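Local atomic coordinates of cryptochrome DASH, chloroplastic/mitochondrial (Arabidopsis thaliana, PDB entry 2J4D), a protein that repairs cyclobutane pyrimidine dimers in single-stranded DNA, using bound FAD and a folate light antenna, and may also serve as a photoreceptor. Residues V52-A57 and C296-F301; T138-K143 and K168-W173; T176-D181 and C205-S210; D182-V187 and K199-K204. All coordinates share one frame; numbering follows the deposited sequence.

Contact 1 of 4, residues V52-A57 and C296-F301; sequences VLDNDA and CISPRF
The guanidinium of Arg-300 is gripped by two carboxylates from 52-57, both of which lie along its edge. Its NH2 serves each of them, meeting Asp-54 OD1 at 2.8 Å and Asp-56 OD2 at 2.8 Å, in both cases from above the carboxylate plane; Asp-56 OD2 lies in the guanidinium plane, on a nearly straight line of 165°. The bonds from NE to Asp-54 and from NH1 to Asp-56 are weak. A bend at chi3 (-57°) turns the arginine so that it crosses both acids at roughly a right angle.

The hydroxyl bond is shorter still. Ser-298, at the N-cap of helix 299-312, donates OG to the anti lone pair of Asp-54 OD2 at only 2.4 Å. Asp-54 CG stands anti to the backbone N (chi1 -176°), which carries the carboxylate into the gap between serine and arginine. Thr-211 adds a further partner to each acid, through N to Asp-54 and through OG1 to Asp-56.

Apolar contact is slight: Leu-53 CD1 comes within 4.5 Å of Phe-301 CE1. An alanine in place of Arg-300 would leave Asp-54 and Asp-56 without their shared countercharge and would probably weaken the hold of 52-57 on helix 299-312.

Asp-54 is buried, while Asp-56 OD2 also meets water. The shared cation and the N-H and O-H donors would be expected to favour the ionised form of both acids, and between these two segments the hold is mainly polar.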
# COMPACT_ATOMS: atom_id res chain seq x y z
N VAL A 52 -9.55 -12.06 -3.60
CA VAL A 52 -9.83 -13.33 -4.24
C VAL A 52 -9.35 -13.23 -5.68
O VAL A 52 -8.70 -14.13 -6.20
CB VAL A 52 -11.34 -13.64 -4.21
CG1 VAL A 52 -11.64 -14.87 -5.06
CG2 VAL A 52 -11.79 -13.87 -2.79
N LEU A 53 -9.65 -12.11 -6.34
CA LEU A 53 -9.24 -11.92 -7.73
C LEU A 53 -7.73 -11.97 -7.96
O LEU A 53 -6.95 -11.49 -7.13
CB LEU A 53 -9.73 -10.57 -8.27
CG LEU A 53 -11.14 -10.39 -8.83
CD1 LEU A 53 -11.26 -8.99 -9.41
CD2 LEU A 53 -11.41 -11.42 -9.92
N ASP A 54 -7.34 -12.54 -9.09
CA ASP A 54 -5.94 -12.61 -9.49
C ASP A 54 -5.01 -12.93 -8.32
O ASP A 54 -4.00 -12.26 -8.11
CB ASP A 54 -5.56 -11.26 -10.12
CG ASP A 54 -4.14 -11.25 -10.65
OD1 ASP A 54 -3.69 -12.28 -11.19
OD2 ASP A 54 -3.47 -10.20 -10.54
N ASN A 55 -5.36 -13.97 -7.57
CA ASN A 55 -4.57 -14.40 -6.42
C ASN A 55 -3.96 -15.76 -6.73
O ASN A 55 -4.64 -16.78 -6.64
CB ASN A 55 -5.47 -14.52 -5.19
CG ASN A 55 -4.68 -14.79 -3.92
OD1 ASN A 55 -3.67 -15.49 -3.95
ND2 ASN A 55 -5.15 -14.26 -2.80
N ASP A 56 -2.67 -15.77 -7.09
CA ASP A 56 -1.97 -17.01 -7.41
C ASP A 56 -1.82 -17.98 -6.24
O ASP A 56 -1.79 -19.19 -6.44
CB ASP A 56 -0.57 -16.72 -7.97
CG ASP A 56 -0.61 -16.24 -9.40
OD1 ASP A 56 -1.49 -16.69 -10.15
OD2 ASP A 56 0.25 -15.42 -9.77
N ALA A 57 -1.68 -17.44 -5.03
CA ALA A 57 -1.54 -18.32 -3.87
C ALA A 57 -2.85 -19.10 -3.70
O ALA A 57 -2.83 -20.32 -3.48
CB ALA A 57 -1.22 -17.51 -2.62
N CYS A 296 -5.63 -5.73 -1.92
CA CYS A 296 -7.07 -5.82 -2.18
C CYS A 296 -7.31 -5.84 -3.69
O CYS A 296 -8.33 -6.36 -4.16
CB CYS A 296 -7.82 -4.63 -1.57
SG CYS A 296 -7.84 -4.65 0.22
N ILE A 297 -6.39 -5.24 -4.43
CA ILE A 297 -6.42 -5.26 -5.90
C ILE A 297 -4.99 -5.49 -6.34
O ILE A 297 -4.04 -5.28 -5.58
CB ILE A 297 -6.94 -3.93 -6.53
CG1 ILE A 297 -6.07 -2.75 -6.08
CG2 ILE A 297 -8.43 -3.73 -6.21
CD1 ILE A 297 -6.45 -1.42 -6.72
N SER A 298 -4.81 -5.95 -7.58
CA SER A 298 -3.48 -6.23 -8.07
C SER A 298 -3.20 -5.50 -9.37
O SER A 298 -4.12 -5.18 -10.13
CB SER A 298 -3.33 -7.74 -8.29
OG SER A 298 -4.11 -8.15 -9.39
N PRO A 299 -1.92 -5.24 -9.66
CA PRO A 299 -1.53 -4.54 -10.88
C PRO A 299 -1.84 -5.28 -12.17
O PRO A 299 -2.05 -4.65 -13.20
CB PRO A 299 -0.03 -4.28 -10.67
CG PRO A 299 0.39 -5.35 -9.73
CD PRO A 299 -0.77 -5.46 -8.77
N ARG A 300 -1.88 -6.61 -12.14
CA ARG A 300 -2.20 -7.34 -13.36
C ARG A 300 -3.65 -7.06 -13.71
O ARG A 300 -3.99 -6.92 -14.88
CB ARG A 300 -1.94 -8.84 -13.21
CG ARG A 300 -0.46 -9.15 -13.11
CD ARG A 300 -0.17 -10.64 -13.18
NE ARG A 300 -0.88 -11.38 -12.14
CZ ARG A 300 -0.41 -12.50 -11.59
NH1 ARG A 300 0.76 -12.99 -11.97
NH2 ARG A 300 -1.12 -13.11 -10.64
N PHE A 301 -4.49 -6.97 -12.69
CA PHE A 301 -5.91 -6.65 -12.89
C PHE A 301 -6.02 -5.22 -13.44
O PHE A 301 -6.71 -4.98 -14.44
CB PHE A 301 -6.66 -6.76 -11.56
CG PHE A 301 -7.97 -6.04 -11.54
CD1 PHE A 301 -9.03 -6.45 -12.35
CD2 PHE A 301 -8.16 -4.93 -10.71
CE1 PHE A 301 -10.24 -5.78 -12.34
CE2 PHE A 301 -9.38 -4.25 -10.69
CZ PHE A 301 -10.42 -4.67 -11.51
O HOH W 1 -0.63 -8.42 -10.13
O HOH W 2 1.40 -15.86 -12.56

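Contact 2 of 4, residues T138-K143 and K168-W173; sequences TVFAHK and KLELIW
Lys-143, Ile-172 and Leu-171 bury the most surface here, at the C-terminal end of two parallel strands whose axes diverge by 24°. The aliphatic part of Lys-143, bent at chi2, lays CD against Leu-171 CD1 at 3.8 Å, while its NZ forms a salt bridge with Glu-153. The other methyl of Leu-171, CD2, sits 4.0 Å from Ala-141 CB on the same face.

Ile-172 works mainly through its backbone. Its N donates to Ala-141 O at 2.7 Å, and its O takes two donors, Lys-143 N at 2.8 Å and His-142 ND1 at 3.3 Å, both from above the carbonyl plane. The imidazole also gives NE2 to Asn-55 OD1, so both ring nitrogens face oxygens, consistent with a doubly protonated ring. A leucine in place of His-142 would lack both N-H donors and would probably weaken the polar link from the strand end to Asn-55.

Further back, Val-139 and Ala-141 complete the parallel ladder with Lys-168, Glu-170 and Ile-172, and Thr-138 CG2 presses unusually tightly on Lys-168 CG (3.3 Å).

The pair is the outer end of a five-stranded parallel Rossmann-like sheet. Helix 147-161 forms the beta-alpha-beta crossover and covers Leu-169, Leu-171 and Lys-143; helix 56-63 packs on Phe-140, His-142 and Ile-172 of the other face, and strand 41-46 continues the sheet beyond 138-142.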
# COMPACT_ATOMS: atom_id res chain seq x y z
N THR A 138 0.26 -28.66 3.06
CA THR A 138 0.98 -27.45 2.73
C THR A 138 0.34 -26.19 3.29
O THR A 138 -0.83 -26.19 3.68
CB THR A 138 1.01 -27.26 1.21
OG1 THR A 138 -0.35 -27.29 0.73
CG2 THR A 138 1.77 -28.37 0.52
N VAL A 139 1.13 -25.13 3.35
CA VAL A 139 0.65 -23.81 3.75
C VAL A 139 1.16 -22.93 2.61
O VAL A 139 2.37 -22.86 2.37
CB VAL A 139 1.27 -23.32 5.07
CG1 VAL A 139 0.81 -21.87 5.33
CG2 VAL A 139 0.85 -24.22 6.23
N PHE A 140 0.23 -22.31 1.90
CA PHE A 140 0.55 -21.42 0.78
C PHE A 140 0.45 -19.97 1.23
O PHE A 140 -0.42 -19.61 2.02
CB PHE A 140 -0.44 -21.64 -0.37
CG PHE A 140 -0.15 -22.86 -1.20
CD1 PHE A 140 0.83 -22.81 -2.19
CD2 PHE A 140 -0.84 -24.05 -0.98
CE1 PHE A 140 1.11 -23.94 -2.95
CE2 PHE A 140 -0.56 -25.18 -1.74
CZ PHE A 140 0.42 -25.13 -2.73
N ALA A 141 1.34 -19.13 0.70
CA ALA A 141 1.32 -17.71 1.02
C ALA A 141 2.15 -16.98 -0.02
O ALA A 141 2.94 -17.59 -0.74
CB ALA A 141 1.90 -17.47 2.41
N HIS A 142 1.96 -15.67 -0.09
CA HIS A 142 2.74 -14.87 -1.02
C HIS A 142 4.07 -14.54 -0.38
O HIS A 142 4.15 -14.33 0.82
CB HIS A 142 1.99 -13.58 -1.37
CG HIS A 142 0.97 -13.77 -2.44
ND1 HIS A 142 1.30 -14.08 -3.74
CD2 HIS A 142 -0.38 -13.71 -2.41
CE1 HIS A 142 0.20 -14.20 -4.46
NE2 HIS A 142 -0.84 -13.98 -3.67
N LYS A 143 5.11 -14.51 -1.21
CA LYS A 143 6.46 -14.21 -0.76
C LYS A 143 6.59 -12.72 -0.48
O LYS A 143 6.10 -11.89 -1.27
CB LYS A 143 7.45 -14.59 -1.85
CG LYS A 143 8.93 -14.38 -1.48
CD LYS A 143 9.44 -15.52 -0.61
CE LYS A 143 10.88 -15.28 -0.16
NZ LYS A 143 10.96 -14.17 0.83
N LYS A 168 4.91 -28.46 4.37
CA LYS A 168 5.66 -27.51 3.63
C LYS A 168 5.05 -26.15 3.42
O LYS A 168 3.88 -26.02 3.08
CB LYS A 168 5.98 -28.19 2.30
CG LYS A 168 4.79 -28.88 1.61
CD LYS A 168 5.08 -30.37 1.36
CE LYS A 168 3.82 -31.16 0.97
NZ LYS A 168 3.52 -31.18 -0.49
N LEU A 169 5.88 -25.13 3.63
CA LEU A 169 5.47 -23.76 3.39
C LEU A 169 5.82 -23.46 1.93
O LEU A 169 6.99 -23.56 1.54
CB LEU A 169 6.21 -22.78 4.31
CG LEU A 169 5.93 -21.29 4.06
CD1 LEU A 169 4.46 -20.99 4.30
CD2 LEU A 169 6.79 -20.43 4.97
N GLU A 170 4.82 -23.10 1.14
CA GLU A 170 5.03 -22.79 -0.28
C GLU A 170 4.79 -21.30 -0.47
O GLU A 170 3.64 -20.86 -0.41
CB GLU A 170 4.02 -23.55 -1.14
CG GLU A 170 4.11 -25.06 -1.08
CD GLU A 170 5.38 -25.59 -1.69
OE1 GLU A 170 5.99 -24.86 -2.51
OE2 GLU A 170 5.77 -26.73 -1.37
N LEU A 171 5.86 -20.54 -0.72
CA LEU A 171 5.75 -19.09 -0.91
C LEU A 171 5.67 -18.79 -2.41
O LEU A 171 6.51 -19.23 -3.19
CB LEU A 171 6.95 -18.39 -0.26
CG LEU A 171 7.02 -18.65 1.26
CD1 LEU A 171 8.33 -18.17 1.83
CD2 LEU A 171 5.85 -17.95 1.94
N ILE A 172 4.67 -18.01 -2.80
CA ILE A 172 4.45 -17.69 -4.20
C ILE A 172 4.74 -16.23 -4.49
O ILE A 172 4.30 -15.34 -3.76
CB ILE A 172 2.97 -17.97 -4.57
CG1 ILE A 172 2.57 -19.36 -4.08
CG2 ILE A 172 2.76 -17.80 -6.06
CD1 ILE A 172 3.44 -20.48 -4.62
N TRP A 173 5.48 -15.95 -5.56
CA TRP A 173 5.74 -14.56 -5.90
C TRP A 173 4.46 -13.92 -6.42
O TRP A 173 3.72 -14.52 -7.20
CB TRP A 173 6.82 -14.42 -6.97
CG TRP A 173 7.10 -12.98 -7.24
CD1 TRP A 173 6.54 -12.18 -8.20
CD2 TRP A 173 7.91 -12.11 -6.43
NE1 TRP A 173 6.94 -10.87 -8.04
CE2 TRP A 173 7.78 -10.81 -6.96
CE3 TRP A 173 8.73 -12.32 -5.31
CZ2 TRP A 173 8.43 -9.71 -6.40
CZ3 TRP A 173 9.38 -11.23 -4.76
CH2 TRP A 173 9.23 -9.94 -5.30

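Contact 3 of 4, residues T176-D181 and C205-S210; sequences TMYHKD and CSIRSS
The imidazole of His-179 carries the guanidinium of Arg-208 flat on one face, their centres 3.8 Å apart and their planes only 9° from parallel. Arg-208 NH2 lies over the middle of the ring, and CD2 of the histidine in turn sits over the centre of the guanidinium. At the edge of the imidazole, almost exactly in its plane, Asp-181 N donates to ND1 at 3.0 Å; this bond fixes the rotation of the ring and makes ND1 an acceptor. The guanidinium edge meets a water that bridges NH2 to Asp-181 OD2, while NE forms a salt bridge with Asp-182. Beyond the first torsion the arginine runs straight, from CG to NE, which lets it reach across the loop.

Tyr-178 offers one ring face to Ile-207, whose CG1 stands 4.0 Å from the centroid in a CH-pi contact, displaced toward the rim. A water in the ring plane links Tyr-178 OH to Cys-205 O.

Both segments are loops that flank helix 194-204, in the connection that leads, as in other class-1 photolyases, from the alpha/beta domain toward the helical FAD-binding domain. No direct hydrogen bond joins them. Instead one water connects Met-177 O with Arg-208 N and another connects His-179 N with Ser-206 O.

Around the tyrosine the packing is apolar. Cys-205 CB touches Tyr-178 CD2 at 3.6 Å, and Ile-207 CD1 lies 3.7 Å from Met-177 CG. The backbone N atoms of Met-177 and Tyr-178 bond to Asp-330 of helix 317-339.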
# COMPACT_ATOMS: atom_id res chain seq x y z
N THR A 176 3.75 -7.81 -7.84
CA THR A 176 4.25 -6.93 -8.91
C THR A 176 3.57 -7.04 -10.27
O THR A 176 2.98 -8.07 -10.59
CB THR A 176 5.75 -7.13 -9.11
OG1 THR A 176 6.01 -8.49 -9.45
CG2 THR A 176 6.51 -6.76 -7.84
N MET A 177 3.65 -5.99 -11.08
CA MET A 177 3.03 -6.00 -12.40
C MET A 177 3.86 -6.87 -13.32
O MET A 177 3.33 -7.66 -14.09
CB MET A 177 2.90 -4.60 -12.99
CG MET A 177 1.98 -4.54 -14.21
SD MET A 177 1.40 -2.87 -14.53
CE MET A 177 2.94 -2.06 -15.00
N TYR A 178 5.18 -6.70 -13.25
CA TYR A 178 6.09 -7.53 -14.00
C TYR A 178 6.55 -8.59 -13.00
O TYR A 178 6.97 -8.26 -11.89
CB TYR A 178 7.30 -6.73 -14.50
CG TYR A 178 6.99 -5.86 -15.68
CD1 TYR A 178 6.64 -4.52 -15.51
CD2 TYR A 178 7.01 -6.38 -16.98
CE1 TYR A 178 6.31 -3.72 -16.61
CE2 TYR A 178 6.68 -5.58 -18.08
CZ TYR A 178 6.33 -4.26 -17.88
OH TYR A 178 6.01 -3.47 -18.96
N HIS A 179 6.46 -9.86 -13.39
CA HIS A 179 6.85 -10.96 -12.51
C HIS A 179 8.36 -11.06 -12.33
O HIS A 179 9.12 -10.90 -13.28
CB HIS A 179 6.29 -12.27 -13.07
CG HIS A 179 6.25 -13.39 -12.07
ND1 HIS A 179 7.39 -14.00 -11.59
CD2 HIS A 179 5.21 -14.01 -11.48
CE1 HIS A 179 7.05 -14.95 -10.74
NE2 HIS A 179 5.73 -14.98 -10.65
N LYS A 180 8.80 -11.35 -11.10
CA LYS A 180 10.22 -11.45 -10.81
C LYS A 180 10.94 -12.46 -11.73
O LYS A 180 12.06 -12.21 -12.18
CB LYS A 180 10.43 -11.85 -9.35
CG LYS A 180 11.89 -11.78 -8.88
CD LYS A 180 11.98 -11.96 -7.36
CE LYS A 180 12.28 -13.40 -6.97
NZ LYS A 180 13.70 -13.77 -7.26
N ASP A 181 10.30 -13.60 -11.99
CA ASP A 181 10.89 -14.64 -12.83
C ASP A 181 11.02 -14.27 -14.30
O ASP A 181 11.78 -14.90 -15.03
CB ASP A 181 10.07 -15.93 -12.73
CG ASP A 181 10.09 -16.52 -11.34
OD1 ASP A 181 10.99 -16.18 -10.56
OD2 ASP A 181 9.20 -17.34 -11.03
N CYS A 205 10.12 -7.53 -21.60
CA CYS A 205 9.16 -8.32 -20.84
C CYS A 205 7.73 -8.08 -21.23
O CYS A 205 7.39 -7.06 -21.83
CB CYS A 205 9.26 -8.02 -19.34
SG CYS A 205 10.88 -8.20 -18.64
N SER A 206 6.89 -9.04 -20.87
CA SER A 206 5.45 -8.96 -21.10
C SER A 206 4.81 -9.02 -19.72
O SER A 206 5.40 -9.54 -18.77
CB SER A 206 4.96 -10.16 -21.92
OG SER A 206 5.38 -10.07 -23.27
N ILE A 207 3.61 -8.47 -19.61
CA ILE A 207 2.87 -8.49 -18.36
C ILE A 207 1.94 -9.70 -18.48
O ILE A 207 1.24 -9.84 -19.47
CB ILE A 207 2.04 -7.20 -18.18
CG1 ILE A 207 2.98 -6.00 -18.01
CG2 ILE A 207 1.13 -7.33 -16.96
CD1 ILE A 207 2.26 -4.67 -17.93
N ARG A 208 1.95 -10.57 -17.48
CA ARG A 208 1.10 -11.76 -17.52
C ARG A 208 -0.37 -11.41 -17.34
O ARG A 208 -0.71 -10.45 -16.65
CB ARG A 208 1.49 -12.74 -16.42
CG ARG A 208 2.95 -13.20 -16.47
CD ARG A 208 3.22 -14.18 -15.35
NE ARG A 208 4.62 -14.63 -15.31
CZ ARG A 208 5.05 -15.64 -14.56
NH1 ARG A 208 4.20 -16.30 -13.79
NH2 ARG A 208 6.32 -16.00 -14.58
N SER A 209 -1.24 -12.20 -17.97
CA SER A 209 -2.68 -12.01 -17.84
C SER A 209 -2.97 -12.29 -16.37
O SER A 209 -2.22 -13.02 -15.72
CB SER A 209 -3.45 -13.02 -18.70
OG SER A 209 -3.14 -12.87 -20.07
N SER A 210 -4.04 -11.71 -15.84
CA SER A 210 -4.37 -11.95 -14.44
C SER A 210 -4.84 -13.40 -14.31
O SER A 210 -5.41 -13.96 -15.25
CB SER A 210 -5.45 -10.97 -13.97
OG SER A 210 -6.68 -11.22 -14.61
O HOH W 3 3.42 -10.15 -15.11
O HOH W 4 6.20 -4.47 -21.40
O HOH W 5 5.93 -10.58 -16.17
O HOH W 6 7.43 -18.04 -12.87

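Contact 4 of 4, residues D182-V187 and K199-K204; sequences DLPFDV and KSVEAK
Ser-200 O is held by two N-H groups of its own helix, Lys-204 N at 2.8 Å and, weakly, Ala-203 N at 3.3 Å. This is the last turn of helix 194-204, which sits in the connection between the alpha/beta domain and the helical domain of the photolyase fold; the loop 182-187 packs back on it without a hydrogen bond between the two. The serine hydroxyl is likewise turned to its own helix, where OG bonds to Gln-196 O, and this leaves CB to meet the loop.

The CG1 methyl of Val-201, anti to the carbonyl carbon (chi1 -62°), meets Leu-183 CD2 at 3.7 Å, and the two side chains run side by side in the same direction. Pro-184 CD touches the same methyl more loosely. Pro-184 CB rests on the extended aliphatic chain of Lys-204, 3.9 Å from its CD. Leu-183 also reaches Phe-334, so it touches both helix 194-204 and helix 317-339.

Phe-185 has an unusual first torsion, away from the staggered positions (chi1 31°). Pro-184 CG lies over one face of its ring, offset toward the rim, and Phe-185 CE2 stops 3.8 Å from Ser-200 CB.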
# COMPACT_ATOMS: atom_id res chain seq x y z
N ASP A 182 10.28 -13.24 -14.74
CA ASP A 182 10.30 -12.82 -16.14
C ASP A 182 11.26 -11.68 -16.44
O ASP A 182 11.43 -11.31 -17.60
CB ASP A 182 8.91 -12.38 -16.61
CG ASP A 182 7.86 -13.47 -16.51
OD1 ASP A 182 8.22 -14.67 -16.56
OD2 ASP A 182 6.67 -13.13 -16.40
N LEU A 183 11.87 -11.10 -15.40
CA LEU A 183 12.79 -9.98 -15.57
C LEU A 183 14.02 -10.31 -16.41
O LEU A 183 14.45 -11.46 -16.46
CB LEU A 183 13.25 -9.47 -14.20
CG LEU A 183 12.18 -8.85 -13.30
CD1 LEU A 183 12.80 -8.46 -11.97
CD2 LEU A 183 11.58 -7.63 -13.98
N PRO A 184 14.59 -9.30 -17.08
CA PRO A 184 15.78 -9.50 -17.91
C PRO A 184 17.07 -9.48 -17.09
O PRO A 184 18.15 -9.29 -17.63
CB PRO A 184 15.70 -8.35 -18.91
CG PRO A 184 15.10 -7.25 -18.09
CD PRO A 184 14.00 -7.96 -17.31
N PHE A 185 16.93 -9.66 -15.78
CA PHE A 185 18.08 -9.69 -14.88
C PHE A 185 17.66 -10.20 -13.50
O PHE A 185 16.49 -10.12 -13.14
CB PHE A 185 18.72 -8.28 -14.73
CG PHE A 185 17.74 -7.13 -14.87
CD1 PHE A 185 16.63 -7.03 -14.04
CD2 PHE A 185 17.92 -6.17 -15.87
CE1 PHE A 185 15.71 -5.98 -14.19
CE2 PHE A 185 17.01 -5.12 -16.03
CZ PHE A 185 15.90 -5.03 -15.19
N ASP A 186 18.60 -10.78 -12.75
CA ASP A 186 18.27 -11.23 -11.41
C ASP A 186 18.21 -9.93 -10.63
O ASP A 186 18.90 -8.98 -10.99
CB ASP A 186 19.36 -12.12 -10.82
CG ASP A 186 19.02 -12.61 -9.41
OD1 ASP A 186 18.20 -13.54 -9.29
OD2 ASP A 186 19.54 -12.04 -8.43
N VAL A 187 17.40 -9.86 -9.57
CA VAL A 187 17.28 -8.62 -8.80
C VAL A 187 18.58 -8.12 -8.18
O VAL A 187 18.71 -6.93 -7.89
CB VAL A 187 16.21 -8.74 -7.69
CG1 VAL A 187 14.83 -8.93 -8.32
CG2 VAL A 187 16.53 -9.91 -6.76
N LYS A 199 13.05 1.01 -19.07
CA LYS A 199 13.29 0.75 -20.48
C LYS A 199 13.52 -0.73 -20.74
O LYS A 199 13.05 -1.26 -21.75
CB LYS A 199 14.50 1.55 -20.98
CG LYS A 199 14.29 3.05 -21.00
CD LYS A 199 15.41 3.75 -21.77
CE LYS A 199 15.32 5.27 -21.64
NZ LYS A 199 14.01 5.81 -22.11
N SER A 200 14.22 -1.40 -19.82
CA SER A 200 14.50 -2.82 -19.98
C SER A 200 13.29 -3.73 -19.89
O SER A 200 13.10 -4.59 -20.75
CB SER A 200 15.54 -3.28 -18.95
OG SER A 200 16.75 -2.57 -19.12
N VAL A 201 12.47 -3.56 -18.85
CA VAL A 201 11.31 -4.42 -18.74
C VAL A 201 10.31 -4.15 -19.86
O VAL A 201 9.71 -5.08 -20.39
CB VAL A 201 10.61 -4.29 -17.36
CG1 VAL A 201 11.57 -4.73 -16.26
CG2 VAL A 201 10.13 -2.87 -17.13
N GLU A 202 10.15 -2.89 -20.24
CA GLU A 202 9.21 -2.54 -21.30
C GLU A 202 9.67 -3.07 -22.65
O GLU A 202 8.86 -3.37 -23.52
CB GLU A 202 9.00 -1.03 -21.38
CG GLU A 202 8.27 -0.46 -20.18
CD GLU A 202 7.76 0.95 -20.40
OE1 GLU A 202 8.58 1.86 -20.64
OE2 GLU A 202 6.53 1.15 -20.33
N ALA A 203 10.98 -3.20 -22.82
CA ALA A 203 11.50 -3.69 -24.08
C ALA A 203 11.64 -5.20 -24.13
O ALA A 203 11.48 -5.82 -25.19
CB ALA A 203 12.85 -3.04 -24.37
N LYS A 204 11.91 -5.82 -22.98
CA LYS A 204 12.12 -7.26 -22.98
C LYS A 204 11.13 -8.13 -22.22
O LYS A 204 11.27 -9.36 -22.20
CB LYS A 204 13.52 -7.56 -22.46
CG LYS A 204 14.61 -6.73 -23.12
CD LYS A 204 15.96 -7.13 -22.59
CE LYS A 204 17.02 -6.09 -22.89
NZ LYS A 204 18.33 -6.50 -22.30

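How the contacts relate
From the N terminus, contact 1 opens first, at 52-57, and closes last, at 296-301, so its long loop encloses the other three. Within it, contact 2 joins neighbouring strands and is complete before contact 3 begins at 176-181. Contact 3 closes at 205-210, after the chain has made helix 194-204, and holds contact 4 inside its span; none of the loops cross. Contact 2 thus builds the edge of the alpha/beta sheet, contacts 3 and 4 fold the connection that follows it, and contact 1 ties the start of helix 56-63, next to that sheet, to helix 299-312. There Pro-299 packs on Met-177 and Asp-54 on Ser-210, which puts contacts 1 and 3 side by side.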